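Local coordinates for CofB (PDB 5AX6), which is the trimeric minor pilin of the type IVb pilus CFA/III, and probably takes part in the assembly of that pilus, at residues 29-34 against 102-107. Residues are numbered along the deposited sequence; the frame is centred on the assembly and turned at random.
Sequences QITVIE and EFSKDY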
loop_
_atom_site.group_PDB
_atom_site.type_symbol
_atom_site.label_atom_id
_atom_site.label_comp_id
_atom_site.label_asym_id
_atom_site.label_seq_id
_atom_site.Cartn_x
_atom_site.Cartn_y
_atom_site.Cartn_z
ATOM N N GLN A 29 -14.590 9.901 24.347
ATOM C CA GLN A 29 -13.700 11.028 24.117
ATOM C C GLN A 29 -14.092 11.681 22.796
ATOM O O GLN A 29 -14.235 10.993 21.786
ATOM C CB GLN A 29 -12.236 10.576 24.081
ATOM C CG GLN A 29 -11.736 9.971 25.395
ATOM C CD GLN A 29 -11.702 10.975 26.545
ATOM O OE1 GLN A 29 -12.506 10.900 27.483
ATOM N NE2 GLN A 29 -10.765 11.907 26.485
ATOM N N ILE A 30 -14.285 12.996 22.797
ATOM C CA ILE A 30 -14.706 13.672 21.570
ATOM C C ILE A 30 -13.771 14.805 21.204
ATOM O O ILE A 30 -13.088 15.351 22.067
ATOM C CB ILE A 30 -16.142 14.247 21.681
ATOM C CG1 ILE A 30 -16.239 15.213 22.858
ATOM C CG2 ILE A 30 -17.137 13.131 21.860
ATOM C CD1 ILE A 30 -17.578 15.937 22.936
ATOM N N THR A 31 -13.760 15.161 19.922
ATOM C CA THR A 31 -12.968 16.285 19.444
ATOM C C THR A 31 -13.839 17.542 19.375
ATOM O O THR A 31 -14.868 17.554 18.705
ATOM C CB THR A 31 -12.357 16.008 18.045
ATOM O OG1 THR A 31 -11.595 14.793 18.078
ATOM C CG2 THR A 31 -11.440 17.154 17.629
ATOM N N VAL A 32 -13.427 18.585 20.085
ATOM C CA VAL A 32 -14.116 19.873 20.028
ATOM C C VAL A 32 -13.137 20.956 19.619
ATOM O O VAL A 32 -11.928 20.729 19.593
ATOM C CB VAL A 32 -14.749 20.246 21.374
ATOM C CG1 VAL A 32 -15.845 19.235 21.743
ATOM C CG2 VAL A 32 -13.685 20.314 22.461
ATOM N N ILE A 33 -13.662 22.131 19.285
ATOM C CA ILE A 33 -12.828 23.285 18.991
ATOM C C ILE A 33 -12.883 24.232 20.179
ATOM O O ILE A 33 -13.966 24.624 20.608
ATOM C CB ILE A 33 -13.299 24.040 17.721
ATOM C CG1 ILE A 33 -13.590 23.067 16.575
ATOM C CG2 ILE A 33 -12.286 25.114 17.329
ATOM C CD1 ILE A 33 -12.392 22.278 16.120
ATOM N N GLU A 34 -11.718 24.570 20.725
ATOM C CA GLU A 34 -11.600 25.554 21.799
ATOM C C GLU A 34 -10.413 26.464 21.473
ATOM O O GLU A 34 -9.343 25.977 21.112
ATOM C CB GLU A 34 -11.404 24.881 23.164
ATOM C CG GLU A 34 -12.594 24.065 23.669
ATOM C CD GLU A 34 -12.300 23.338 24.975
ATOM O OE1 GLU A 34 -11.173 23.475 25.502
ATOM O OE2 GLU A 34 -13.196 22.631 25.482
ATOM N N GLU A 102 -18.414 23.177 20.735
ATOM C CA GLU A 102 -18.207 23.237 19.309
ATOM C C GLU A 102 -17.625 21.917 18.835
ATOM O O GLU A 102 -16.406 21.791 18.710
ATOM C CB GLU A 102 -17.273 24.395 18.935
ATOM C CG GLU A 102 -17.042 24.535 17.432
ATOM C CD GLU A 102 -18.322 24.836 16.653
ATOM O OE1 GLU A 102 -19.361 25.110 17.286
ATOM O OE2 GLU A 102 -18.291 24.801 15.405
ATOM N N PHE A 103 -18.486 20.928 18.591
ATOM C CA PHE A 103 -18.033 19.657 18.027
ATOM C C PHE A 103 -17.277 19.877 16.717
ATOM O O PHE A 103 -17.640 20.742 15.923
ATOM C CB PHE A 103 -19.224 18.719 17.822
ATOM C CG PHE A 103 -20.093 18.593 19.043
ATOM C CD1 PHE A 103 -19.580 18.063 20.214
ATOM C CD2 PHE A 103 -21.411 19.022 19.027
ATOM C CE1 PHE A 103 -20.366 17.950 21.347
ATOM C CE2 PHE A 103 -22.204 18.909 20.159
ATOM C CZ PHE A 103 -21.684 18.387 21.314
ATOM N N SER A 104 -16.213 19.108 16.490
ATOM C CA SER A 104 -15.393 19.312 15.289
ATOM C C SER A 104 -16.112 18.850 14.040
ATOM O O SER A 104 -15.780 19.280 12.942
ATOM C CB SER A 104 -14.044 18.588 15.400
ATOM O OG SER A 104 -14.228 17.190 15.509
ATOM N N LYS A 105 -17.102 17.981 14.221
ATOM C CA LYS A 105 -17.918 17.456 13.134
ATOM C C LYS A 105 -19.381 17.521 13.543
ATOM O O LYS A 105 -19.673 17.544 14.730
ATOM C CB LYS A 105 -17.529 16.010 12.844
ATOM C CG LYS A 105 -17.824 15.098 14.054
ATOM C CD LYS A 105 -17.415 13.644 13.823
ATOM C CE LYS A 105 -17.417 12.841 15.133
ATOM N NZ LYS A 105 -16.706 11.535 14.958
ATOM N N ASP A 106 -20.307 17.519 12.589
ATOM C CA ASP A 106 -21.727 17.432 12.940
ATOM C C ASP A 106 -22.177 15.984 13.092
ATOM O O ASP A 106 -22.098 15.201 12.152
ATOM C CB ASP A 106 -22.592 18.118 11.883
ATOM C CG ASP A 106 -22.283 19.593 11.753
ATOM O OD1 ASP A 106 -22.468 20.323 12.748
ATOM O OD2 ASP A 106 -21.852 20.014 10.663
ATOM N N TYR A 107 -22.661 15.622 14.271
ATOM C CA TYR A 107 -23.255 14.297 14.435
ATOM C C TYR A 107 -24.601 14.258 13.741
ATOM O O TYR A 107 -24.929 13.309 13.029
ATOM C CB TYR A 107 -23.399 13.961 15.916
ATOM C CG TYR A 107 -22.067 13.856 16.604
ATOM C CD1 TYR A 107 -21.353 12.651 16.615
ATOM C CD2 TYR A 107 -21.508 14.957 17.227
ATOM C CE1 TYR A 107 -20.116 12.557 17.245
ATOM C CE2 TYR A 107 -20.273 14.878 17.854
ATOM C CZ TYR A 107 -19.583 13.681 17.858
ATOM O OH TYR A 107 -18.365 13.626 18.488
HETATM O O HOH W 1 -16.956 15.975 17.738
HETATM O O HOH W 2 -15.947 23.698 22.268
#
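Glu102 CG stands anti to its backbone N (chi1 -178°), which brings it alongside Ile33, 3.8 Å from Ile33 CB; Ser104 OG, with chi1 62°, lies between its own N and carbonyl carbon and turns back to Thr31. Glutamate suits its place because its methylenes cover the isoleucine while its carboxylate reaches on to Arg89. The small serine sits close against Thr31 CB, and its hydroxyl adds a weak bond to Thr31 O. Two backbone hydrogen bonds tie the segments together: Ile33 N donates to Glu102 O at 2.8 Å, and Ser104 N to Thr31 O at 3.0 Å. A water also donates to Thr31 O and to Tyr107 OH, which is hydrogen-bonded to Glu27 as well. A second water links Ile33 O to Glu102 N. On the side carrying Ile30 and Phe103, Ile30 CD1 meets the edge of the Phe103 ring, 3.8 Å from CE1, and Ile30 CG2 abuts Tyr107 OH; the branched aliphatic offers one methyl to each of two aromatics, which also pack on Phe24 of helix 4-25. Val32 and Phe103 thus form a non-hydrogen-bonded pair, a single antiparallel beta bridge docking a pilin-domain loop on the hairpin of strands 29-34 and 37-42.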